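Side-chain contacts in exotoxin A (Pseudomonas aeruginosa, PDB 1IKP), which transfers ADP-ribose from NAD to elongation factor 2 of the host cell, its binding and targeting domains probably delivering the catalytic domain: residues A[3-6]-A[10-13]; A[77-82]-A[139-144]; A[118-121]-A[125-128]; A[254-259]-A[293-298]. The protein carries 2 engineered substitutions. All coordinates share one frame; numbering follows the deposited sequence. Where two conformers were deposited one is given.

In the fold
From the N terminus the chain first makes contact 1, which closes one short turn of helix (7-10) between the loop before it and the approach to strand 14-18. Contact 2 opens at 77-82 and closes at 139-144, spanning a long run of strands and joining the loop after strand 72-77 to helix 139-145. Contact 3 lies within that span: residues 118-121 and 125-128 make the end of a hairpin, yet its centre is about 30 Å from the centre of contact 2. These three belong to the receptor-binding part. Contact 4 follows in series, in the targeting part, where it pairs helices 255-265 and 282-300 about 24 Å, centre to centre, from contact 2.

Contact 1: A[3-6]-A[10-13]; sequences EAFD and ECAK
Phe5 meets the second segment at two points. Its CB lies 3.7 Å from OE1 of Glu10, which stands at the edge of the ring, and its CE1 reaches SG of Cys11 at 4.2 Å. The sulfur comes in obliquely, 5.3 Å from the centre of the Phe5 ring as measured from Cys11 SG, a glancing sulfur-aromatic contact in which the ring packs against one end of the Cys11-Cys15 disulfide. With CG between its own N and carbonyl carbon (chi1 74°), the ring is carried to the Cys11 side.

Asp6 is gripped at both ends of its backbone. Its O accepts the amide of Glu10 in a nearly straight bond, Glu10 N to Asp6 O 2.8 Å, the first i to i+4 bond of the turn. Its N gives a weak bond to the Glu10 carboxylate, Asp6 N to Glu10 OE2 3.0 Å, bent to 142° at the hydrogen. The Glu10 chain runs extended beyond CG back to the start of the helix, and OE2 also comes within 3.3 Å of Asp6 CB. The Asp6 carboxylate, with CG anti to N (chi1 -171°), turns to the helix start, where it caps a backbone N and binds Asn9. The two carboxylates do not meet, though their like charges are close enough that some mutual repulsion is likely.

Backbone bonds from Phe5 to Ser25 and from Cys11 to Ala170 fasten the two flanks to neighbouring strands. The arrangement is an N-capped single turn of helix, with a glutamate folded back onto the N-cap amide, leading into a strand of the beta-rich receptor-binding domain.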
loop_
_atom_site.group_PDB
_atom_site.type_symbol
_atom_site.label_atom_id
_atom_site.label_comp_id
_atom_site.label_asym_id
_atom_site.label_seq_id
_atom_site.Cartn_x
_atom_site.Cartn_y
_atom_site.Cartn_z
ATOM N N GLU A 3 -38.854 -21.341 -3.770
ATOM C CA GLU A 3 -37.574 -20.761 -4.151
ATOM C C GLU A 3 -36.939 -19.976 -3.014
ATOM O O GLU A 3 -35.732 -20.039 -2.808
ATOM C CB GLU A 3 -37.768 -19.844 -5.358
ATOM C CG GLU A 3 -36.523 -19.119 -5.815
ATOM C CD GLU A 3 -36.812 -18.148 -6.946
ATOM O OE1 GLU A 3 -37.515 -17.142 -6.705
ATOM O OE2 GLU A 3 -36.345 -18.396 -8.077
ATOM N N ALA A 4 -37.753 -19.252 -2.262
ATOM C CA ALA A 4 -37.235 -18.447 -1.172
ATOM C C ALA A 4 -36.812 -19.236 0.057
ATOM O O ALA A 4 -37.247 -20.372 0.277
ATOM C CB ALA A 4 -38.278 -17.402 -0.773
ATOM N N PHE A 5 -35.932 -18.624 0.843
ATOM C CA PHE A 5 -35.483 -19.175 2.115
ATOM C C PHE A 5 -35.034 -17.980 2.958
ATOM O O PHE A 5 -34.908 -16.867 2.436
ATOM C CB PHE A 5 -34.373 -20.227 1.936
ATOM C CG PHE A 5 -33.025 -19.668 1.574
ATOM C CD1 PHE A 5 -32.023 -19.522 2.537
ATOM C CD2 PHE A 5 -32.741 -19.348 0.252
ATOM C CE1 PHE A 5 -30.747 -19.066 2.173
ATOM C CE2 PHE A 5 -31.470 -18.894 -0.118
ATOM C CZ PHE A 5 -30.477 -18.757 0.846
ATOM N N ASP A 6 -34.848 -18.188 4.257
ATOM C CA ASP A 6 -34.454 -17.111 5.164
ATOM C C ASP A 6 -33.045 -17.408 5.643
ATOM O O ASP A 6 -32.843 -18.147 6.599
ATOM C CB ASP A 6 -35.417 -17.062 6.357
ATOM C CG ASP A 6 -35.202 -15.846 7.234
ATOM O OD1 ASP A 6 -34.054 -15.367 7.326
ATOM O OD2 ASP A 6 -36.186 -15.378 7.849
ATOM N N GLU A 10 -32.596 -19.419 9.117
ATOM C CA GLU A 10 -32.450 -20.852 8.879
ATOM C C GLU A 10 -31.015 -21.348 8.801
ATOM O O GLU A 10 -30.737 -22.511 9.082
ATOM C CB GLU A 10 -33.158 -21.239 7.583
ATOM C CG GLU A 10 -34.664 -21.068 7.590
ATOM C CD GLU A 10 -35.243 -21.006 6.184
ATOM O OE1 GLU A 10 -34.752 -21.729 5.294
ATOM O OE2 GLU A 10 -36.200 -20.240 5.976
ATOM N N CYS A 11 -30.099 -20.476 8.401
ATOM C CA CYS A 11 -28.718 -20.891 8.254
ATOM C C CYS A 11 -27.758 -20.317 9.291
ATOM O O CYS A 11 -26.540 -20.402 9.112
ATOM C CB CYS A 11 -28.242 -20.554 6.833
ATOM S SG CYS A 11 -29.340 -21.165 5.504
ATOM N N ALA A 12 -28.297 -19.728 10.361
ATOM C CA ALA A 12 -27.461 -19.169 11.417
ATOM C C ALA A 12 -26.710 -20.297 12.109
ATOM O O ALA A 12 -25.549 -20.152 12.498
ATOM C CB ALA A 12 -28.309 -18.388 12.424
ATOM N N LYS A 13 -27.387 -21.433 12.273
ATOM C CA LYS A 13 -26.752 -22.593 12.869
ATOM C C LYS A 13 -26.321 -23.498 11.729
ATOM O O LYS A 13 -25.123 -23.666 11.490
ATOM C CB LYS A 13 -27.714 -23.335 13.802
ATOM C CG LYS A 13 -28.017 -22.600 15.096
ATOM C CD LYS A 13 -28.757 -23.496 16.081
ATOM C CE LYS A 13 -29.061 -22.764 17.381
ATOM N NZ LYS A 13 -29.707 -23.659 18.382
#

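Contact 2: A[77-82]-A[139-144]; sequences GGVEPN and DELLAK
Val79 and Leu141 make nearly all of this small contact, and it is apolar. The CD2 methyl of Leu141 is the touching atom: it sits 3.9 Å from CB of Val79 and 4.0 Å from CG2 of Val79, lying against one branch of the valine. The two side chains run past each other in opposite directions, so they overlap alongside over a short length. Leu141 reaches across because its CG stands anti to N (chi1 -180°), while Val79 offers CG2, the branch likewise anti to its N. Gly78 adds a loose brush of its carbonyl, with Gly78 O 4.5 Å from Leu141 CD2.

Polar groups of both segments look to other partners. The backbone of Val79 bonds to Glu136, Lys144 makes a salt bridge with Asp61, and Asp139 makes another with Lys109. Glu80 OE2 is hydrogen-bonded to His275.

None of the three touching residues is buried, and the patch lies at the surface, where the loop between strands 72-77 and 85-90 leans on the first turn of helix 139-145. That helix follows strand 126-136 and leads to strand 148-155, which belongs to the same antiparallel sheet as strands 72-77 and 85-90.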
loop_
_atom_site.group_PDB
_atom_site.type_symbol
_atom_site.label_atom_id
_atom_site.label_comp_id
_atom_site.label_asym_id
_atom_site.label_seq_id
_atom_site.Cartn_x
_atom_site.Cartn_y
_atom_site.Cartn_z
ATOM N N GLY A 77 -18.101 -8.067 -10.063
ATOM C CA GLY A 77 -19.201 -7.212 -9.690
ATOM C C GLY A 77 -18.876 -5.753 -9.897
ATOM O O GLY A 77 -17.916 -5.398 -10.597
ATOM N N GLY A 78 -19.691 -4.928 -9.264
ATOM C CA GLY A 78 -19.504 -3.495 -9.397
ATOM C C GLY A 78 -20.729 -2.829 -9.978
ATOM O O GLY A 78 -21.689 -3.474 -10.391
ATOM N N VAL A 79 -20.698 -1.506 -9.989
ATOM C CA VAL A 79 -21.796 -0.710 -10.516
ATOM C C VAL A 79 -21.623 -0.299 -11.977
ATOM O O VAL A 79 -22.610 -0.105 -12.684
ATOM C CB VAL A 79 -21.985 0.537 -9.637
ATOM C CG1 VAL A 79 -20.806 1.496 -9.822
ATOM C CG2 VAL A 79 -23.315 1.229 -9.972
ATOM N N GLU A 80 -20.386 -0.184 -12.436
ATOM C CA GLU A 80 -20.100 0.252 -13.798
ATOM C C GLU A 80 -20.443 -0.849 -14.787
ATOM O O GLU A 80 -19.989 -1.978 -14.656
ATOM C CB GLU A 80 -18.625 0.647 -13.923
ATOM C CG GLU A 80 -18.403 1.975 -14.621
ATOM C CD GLU A 80 -18.673 3.146 -13.699
ATOM O OE1 GLU A 80 -18.868 4.272 -14.201
ATOM O OE2 GLU A 80 -18.680 2.938 -12.464
ATOM N N PRO A 81 -21.232 -0.529 -15.811
ATOM C CA PRO A 81 -21.664 -1.495 -16.830
ATOM C C PRO A 81 -20.734 -2.123 -17.891
ATOM O O PRO A 81 -20.886 -3.285 -18.258
ATOM C CB PRO A 81 -22.857 -0.781 -17.475
ATOM C CG PRO A 81 -22.439 0.660 -17.431
ATOM C CD PRO A 81 -21.863 0.794 -16.015
ATOM N N ASN A 82 -19.734 -1.410 -18.346
ATOM C CA ASN A 82 -18.855 -2.003 -19.380
ATOM C C ASN A 82 -17.670 -2.841 -18.866
ATOM O O ASN A 82 -17.290 -3.798 -19.535
ATOM C CB ASN A 82 -18.341 -0.882 -20.298
ATOM C CG ASN A 82 -19.466 -0.231 -21.045
ATOM O OD1 ASN A 82 -20.132 -0.872 -21.861
ATOM N ND2 ASN A 82 -19.682 1.048 -20.775
ATOM N N ASP A 139 -21.803 5.226 -4.128
ATOM C CA ASP A 139 -22.534 5.485 -2.912
ATOM C C ASP A 139 -23.933 4.902 -2.809
ATOM O O ASP A 139 -24.308 4.339 -1.792
ATOM C CB ASP A 139 -22.645 6.998 -2.695
ATOM C CG ASP A 139 -21.884 7.477 -1.476
ATOM O OD1 ASP A 139 -22.022 6.866 -0.402
ATOM O OD2 ASP A 139 -21.159 8.490 -1.590
ATOM N N GLU A 140 -24.730 5.055 -3.859
ATOM C CA GLU A 140 -26.103 4.595 -3.794
ATOM C C GLU A 140 -26.238 3.074 -3.740
ATOM O O GLU A 140 -27.049 2.545 -2.977
ATOM C CB GLU A 140 -26.891 5.182 -4.960
ATOM C CG GLU A 140 -28.385 5.020 -4.817
ATOM C CD GLU A 140 -28.953 5.598 -3.521
ATOM O OE1 GLU A 140 -28.576 6.725 -3.142
ATOM O OE2 GLU A 140 -29.795 4.921 -2.890
ATOM N N LEU A 141 -25.441 2.371 -4.533
ATOM C CA LEU A 141 -25.505 0.919 -4.473
ATOM C C LEU A 141 -25.006 0.420 -3.120
ATOM O O LEU A 141 -25.509 -0.568 -2.615
ATOM C CB LEU A 141 -24.724 0.299 -5.628
ATOM C CG LEU A 141 -24.665 -1.236 -5.753
ATOM C CD1 LEU A 141 -26.027 -1.892 -5.587
ATOM C CD2 LEU A 141 -24.081 -1.543 -7.121
ATOM N N LEU A 142 -24.025 1.094 -2.515
ATOM C CA LEU A 142 -23.575 0.663 -1.185
ATOM C C LEU A 142 -24.722 0.775 -0.189
ATOM O O LEU A 142 -24.901 -0.079 0.688
ATOM C CB LEU A 142 -22.447 1.538 -0.673
ATOM C CG LEU A 142 -21.041 1.246 -1.153
ATOM C CD1 LEU A 142 -20.093 2.115 -0.354
ATOM C CD2 LEU A 142 -20.683 -0.239 -0.950
ATOM N N ALA A 143 -25.479 1.862 -0.289
ATOM C CA ALA A 143 -26.608 2.057 0.599
ATOM C C ALA A 143 -27.588 0.897 0.423
ATOM O O ALA A 143 -28.151 0.383 1.393
ATOM C CB ALA A 143 -27.290 3.386 0.289
ATOM N N LYS A 144 -27.791 0.470 -0.819
ATOM C CA LYS A 144 -28.709 -0.633 -1.071
ATOM C C LYS A 144 -28.171 -1.945 -0.510
ATOM O O LYS A 144 -28.915 -2.743 0.050
ATOM C CB LYS A 144 -28.964 -0.789 -2.571
ATOM C CG LYS A 144 -30.039 -1.812 -2.888
ATOM C CD LYS A 144 -30.288 -1.932 -4.383
ATOM C CE LYS A 144 -31.542 -2.750 -4.662
ATOM N NZ LYS A 144 -31.485 -4.116 -4.033
#

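Contact 3: A[118-121]-A[125-128]; sequences HELN and QLSH
His118 and Leu126 pack closely, side chain on side chain. The CD1 methyl of Leu126 lies over one face of the imidazole, 3.6 Å from the centre of the His118 ring, a CH-pi contact displaced toward the rim on the ND1 side. CD2 of Leu126 rests on His118 CB and CG, so both leucine branches are used. Leu120 stands on the same side of the sheet as Leu126, and its CD2 approaches Leu126 CG at 4.4 Å.

The backbone beside them is just as close. Glu119 N donates to His128 O at 2.7 Å, and Ser127 N donates to Glu119 O at 2.9 Å, while His128 N makes a long, weak bond to that same oxygen. With Ser127 and His128 both facing Glu119, this is a classic beta bulge at the end of the hairpin made by strands 112-120 and 126-136. Ser127 OG and His128 ND1 are hydrogen-bonded at 2.8 Å, either being a possible donor. The Glu119 carboxylate turns to Tyr89 and Arg91.

Toward the turn the packing gives way to a partly exposed polar clasp. Asn121 CG is placed between N and carbonyl carbon (chi1 61°), which brings its amide to Gln125. OD1 of Asn121 takes Gln125 N from above its carbonyl plane. ND2 gives a bond just as straight, Asn121 ND2 to Gln125 OE1 3.0 Å, but in the Gln125 carbonyl plane, on a lone pair; the amide planes lie 36° apart. On the strand side of this pair, Asn121 N bonds to Gln125 O at 3.0 Å, and both side chains also touch Asp238.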
loop_
_atom_site.group_PDB
_atom_site.type_symbol
_atom_site.label_atom_id
_atom_site.label_comp_id
_atom_site.label_asym_id
_atom_site.label_seq_id
_atom_site.Cartn_x
_atom_site.Cartn_y
_atom_site.Cartn_z
ATOM N N HIS A 118 -12.010 -17.352 3.551
ATOM C CA HIS A 118 -11.193 -18.087 4.515
ATOM C C HIS A 118 -11.401 -19.567 4.251
ATOM O O HIS A 118 -12.537 -20.032 4.173
ATOM C CB HIS A 118 -11.599 -17.774 5.961
ATOM C CG HIS A 118 -11.162 -16.422 6.427
ATOM N ND1 HIS A 118 -11.766 -15.762 7.476
ATOM C CD2 HIS A 118 -10.184 -15.603 5.979
ATOM C CE1 HIS A 118 -11.177 -14.592 7.651
ATOM N NE2 HIS A 118 -10.215 -14.469 6.755
ATOM N N GLU A 119 -10.323 -20.306 4.045
ATOM C CA GLU A 119 -10.486 -21.746 3.862
ATOM C C GLU A 119 -10.394 -22.367 5.258
ATOM O O GLU A 119 -9.588 -21.947 6.075
ATOM C CB GLU A 119 -9.419 -22.255 2.926
ATOM C CG GLU A 119 -9.519 -21.540 1.583
ATOM C CD GLU A 119 -8.793 -22.255 0.479
ATOM O OE1 GLU A 119 -7.793 -21.714 -0.032
ATOM O OE2 GLU A 119 -9.229 -23.371 0.139
ATOM N N LEU A 120 -11.236 -23.358 5.531
ATOM C CA LEU A 120 -11.279 -23.984 6.853
ATOM C C LEU A 120 -10.919 -25.459 6.788
ATOM O O LEU A 120 -11.303 -26.152 5.842
ATOM C CB LEU A 120 -12.690 -23.829 7.415
ATOM C CG LEU A 120 -13.296 -22.416 7.345
ATOM C CD1 LEU A 120 -14.793 -22.472 7.603
ATOM C CD2 LEU A 120 -12.604 -21.501 8.356
ATOM N N ASN A 121 -10.178 -25.939 7.789
ATOM C CA ASN A 121 -9.815 -27.354 7.823
ATOM C C ASN A 121 -10.928 -28.145 8.501
ATOM O O ASN A 121 -11.954 -27.585 8.876
ATOM C CB ASN A 121 -8.473 -27.586 8.547
ATOM C CG ASN A 121 -8.482 -27.128 10.001
ATOM O OD1 ASN A 121 -9.527 -27.059 10.648
ATOM N ND2 ASN A 121 -7.295 -26.831 10.527
ATOM N N GLN A 125 -10.975 -24.850 11.719
ATOM C CA GLN A 125 -10.015 -23.795 12.012
ATOM C C GLN A 125 -9.650 -23.074 10.721
ATOM O O GLN A 125 -9.639 -23.671 9.650
ATOM C CB GLN A 125 -8.746 -24.384 12.615
ATOM C CG GLN A 125 -8.991 -25.355 13.750
ATOM C CD GLN A 125 -7.707 -25.972 14.239
ATOM O OE1 GLN A 125 -6.908 -26.485 13.449
ATOM N NE2 GLN A 125 -7.498 -25.934 15.553
ATOM N N LEU A 126 -9.326 -21.791 10.833
ATOM C CA LEU A 126 -8.956 -20.998 9.660
ATOM C C LEU A 126 -7.571 -21.462 9.215
ATOM O O LEU A 126 -6.596 -21.297 9.959
ATOM C CB LEU A 126 -8.920 -19.521 10.045
ATOM C CG LEU A 126 -9.396 -18.503 8.999
ATOM C CD1 LEU A 126 -9.448 -17.128 9.634
ATOM C CD2 LEU A 126 -8.486 -18.521 7.799
ATOM N N SER A 127 -7.475 -22.054 8.025
ATOM C CA SER A 127 -6.200 -22.553 7.515
ATOM C C SER A 127 -5.524 -21.628 6.506
ATOM O O SER A 127 -4.303 -21.530 6.482
ATOM C CB SER A 127 -6.381 -23.927 6.868
ATOM O OG SER A 127 -7.148 -23.838 5.676
ATOM N N HIS A 128 -6.316 -20.976 5.654
ATOM C CA HIS A 128 -5.766 -20.051 4.654
ATOM C C HIS A 128 -6.719 -18.894 4.441
ATOM O O HIS A 128 -7.933 -19.057 4.542
ATOM C CB HIS A 128 -5.600 -20.700 3.296
ATOM C CG HIS A 128 -4.741 -21.918 3.296
ATOM N ND1 HIS A 128 -5.185 -23.138 3.758
ATOM C CD2 HIS A 128 -3.473 -22.115 2.862
ATOM C CE1 HIS A 128 -4.228 -24.037 3.605
ATOM N NE2 HIS A 128 -3.179 -23.443 3.063
#

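Contact 4: A[254-259]-A[293-298]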
loop_
_atom_site.group_PDB
_atom_site.type_symbol
_atom_site.label_atom_id
_atom_site.label_comp_id
_atom_site.label_asym_id
_atom_site.label_seq_id
_atom_site.Cartn_x
_atom_site.Cartn_y
_atom_site.Cartn_z
ATOM N N GLY A 254 -5.066 1.844 -16.317
ATOM C CA GLY A 254 -4.561 2.991 -15.577
ATOM C C GLY A 254 -4.044 2.659 -14.184
ATOM O O GLY A 254 -3.946 3.543 -13.332
ATOM N N SER A 255 -3.708 1.398 -13.954
ATOM C CA SER A 255 -3.225 1.024 -12.623
ATOM C C SER A 255 -1.870 1.644 -12.250
ATOM O O SER A 255 -1.707 2.139 -11.131
ATOM C CB SER A 255 -3.167 -0.484 -12.508
ATOM O OG SER A 255 -2.345 -1.007 -13.516
ATOM N N LEU A 256 -0.899 1.621 -13.162
ATOM C CA LEU A 256 0.404 2.193 -12.858
ATOM C C LEU A 256 0.275 3.681 -12.536
ATOM O O LEU A 256 0.940 4.189 -11.622
ATOM C CB LEU A 256 1.357 1.986 -14.031
ATOM C CG LEU A 256 2.799 2.486 -13.880
ATOM C CD1 LEU A 256 3.514 1.727 -12.771
ATOM C CD2 LEU A 256 3.530 2.289 -15.195
ATOM N N ALA A 257 -0.564 4.389 -13.277
ATOM C CA ALA A 257 -0.768 5.802 -13.009
ATOM C C ALA A 257 -1.398 6.028 -11.632
ATOM O O ALA A 257 -1.033 6.952 -10.900
ATOM C CB ALA A 257 -1.659 6.436 -14.119
ATOM N N ALA A 258 -2.347 5.176 -11.265
ATOM C CA ALA A 258 -3.017 5.314 -9.966
ATOM C C ALA A 258 -2.065 4.969 -8.815
ATOM O O ALA A 258 -2.049 5.649 -7.788
ATOM C CB ALA A 258 -4.247 4.405 -9.921
ATOM N N LEU A 259 -1.290 3.912 -9.012
ATOM C CA LEU A 259 -0.326 3.487 -8.000
ATOM C C LEU A 259 0.688 4.614 -7.791
ATOM O O LEU A 259 1.021 4.959 -6.659
ATOM C CB LEU A 259 0.408 2.225 -8.452
ATOM C CG LEU A 259 1.446 1.734 -7.431
ATOM C CD1 LEU A 259 0.726 1.203 -6.202
ATOM C CD2 LEU A 259 2.294 0.632 -8.028
ATOM N N ARG A 293 -2.513 11.870 -14.277
ATOM C CA ARG A 293 -2.555 12.319 -15.665
ATOM C C ARG A 293 -1.186 12.288 -16.333
ATOM O O ARG A 293 -1.060 11.901 -17.493
ATOM C CB ARG A 293 -3.140 13.734 -15.729
ATOM C CG ARG A 293 -3.040 14.404 -17.089
ATOM C CD ARG A 293 -3.943 15.624 -17.157
ATOM N NE ARG A 293 -3.676 16.440 -18.338
ATOM C CZ ARG A 293 -2.592 17.192 -18.494
ATOM N NH1 ARG A 293 -1.670 17.235 -17.541
ATOM N NH2 ARG A 293 -2.429 17.902 -19.601
ATOM N N LEU A 294 -0.161 12.685 -15.593
ATOM C CA LEU A 294 1.189 12.702 -16.126
ATOM C C LEU A 294 1.654 11.313 -16.529
ATOM O O LEU A 294 2.187 11.115 -17.619
ATOM C CB LEU A 294 2.143 13.291 -15.105
ATOM C CG LEU A 294 3.603 13.286 -15.522
ATOM C CD1 LEU A 294 3.828 14.143 -16.780
ATOM C CD2 LEU A 294 4.404 13.836 -14.362
ATOM N N VAL A 295 1.454 10.332 -15.651
ATOM C CA VAL A 295 1.866 8.981 -15.981
ATOM C C VAL A 295 1.054 8.474 -17.171
ATOM O O VAL A 295 1.601 7.806 -18.034
ATOM C CB VAL A 295 1.677 8.030 -14.760
ATOM C CG1 VAL A 295 2.002 6.595 -15.137
ATOM C CG2 VAL A 295 2.591 8.474 -13.623
ATOM N N ALA A 296 -0.236 8.800 -17.212
ATOM C CA ALA A 296 -1.093 8.368 -18.325
ATOM C C ALA A 296 -0.564 8.951 -19.635
ATOM O O ALA A 296 -0.425 8.238 -20.630
ATOM C CB ALA A 296 -2.516 8.820 -18.100
ATOM N N LEU A 297 -0.265 10.246 -19.622
ATOM C CA LEU A 297 0.258 10.919 -20.811
ATOM C C LEU A 297 1.543 10.254 -21.288
ATOM O O LEU A 297 1.743 10.041 -22.483
ATOM C CB LEU A 297 0.517 12.405 -20.519
ATOM C CG LEU A 297 -0.694 13.340 -20.462
ATOM C CD1 LEU A 297 -0.267 14.704 -19.945
ATOM C CD2 LEU A 297 -1.305 13.476 -21.867
ATOM N N TYR A 298 2.417 9.905 -20.350
ATOM C CA TYR A 298 3.677 9.276 -20.714
ATOM C C TYR A 298 3.412 7.940 -21.399
ATOM O O TYR A 298 4.031 7.599 -22.425
ATOM C CB TYR A 298 4.556 9.084 -19.461
ATOM C CG TYR A 298 6.002 8.724 -19.777
ATOM C CD1 TYR A 298 6.374 7.425 -20.111
ATOM C CD2 TYR A 298 7.009 9.705 -19.749
ATOM C CE1 TYR A 298 7.679 7.090 -20.400
ATOM C CE2 TYR A 298 8.325 9.384 -20.042
ATOM C CZ TYR A 298 8.671 8.088 -20.363
ATOM O OH TYR A 298 9.979 7.774 -20.609
#
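Ala257 and Val295 meet where the two segments come nearest, their CA atoms 5.1 Å apart. Both side chains head for the opposite helix. The CG1 methyl of Val295 presses on the alanine from the side of its backbone, 3.6 Å from Ala257 CA, and CB of Val295 lies 3.8 Å from Ala257 CB. This branch is anti to the valine N (chi1 175°), which carries it over Ala257 and on toward Leu256, whose CG is a more distant 4.4 Å from Val295 CG1. One residue further, Ala257 CB comes within 4.1 Å of Ala296 N, and Ala296 marks the exposed margin of the patch.

The next shell is the helices themselves. The segments pass in nearly opposite directions, 149° apart, with axes 8.3 Å apart at closest, a spacing that suits the small alanine at the crossing. Gly254 is the N-cap of helix 255-265.

Beyond that, helix 333-351 lies against both partners: Leu256 and Leu259 touch Glu346, while Leu294 and Tyr298 touch Ala336 and Leu340. Helix 323-331 packs on helix 282-300 through Leu294 and Leu297. Ser255 OG bonds to the backbone oxygens of Ala363 and Ala365, and Tyr298 stacks on Trp305, so each helix has ties of its own within the helical bundle of the targeting domain.

At the crossing every touching side chain is aliphatic. The contact thus depends on fit and exclusion of water, with no directional bond between the segments, and should itself be little affected by a change of pH.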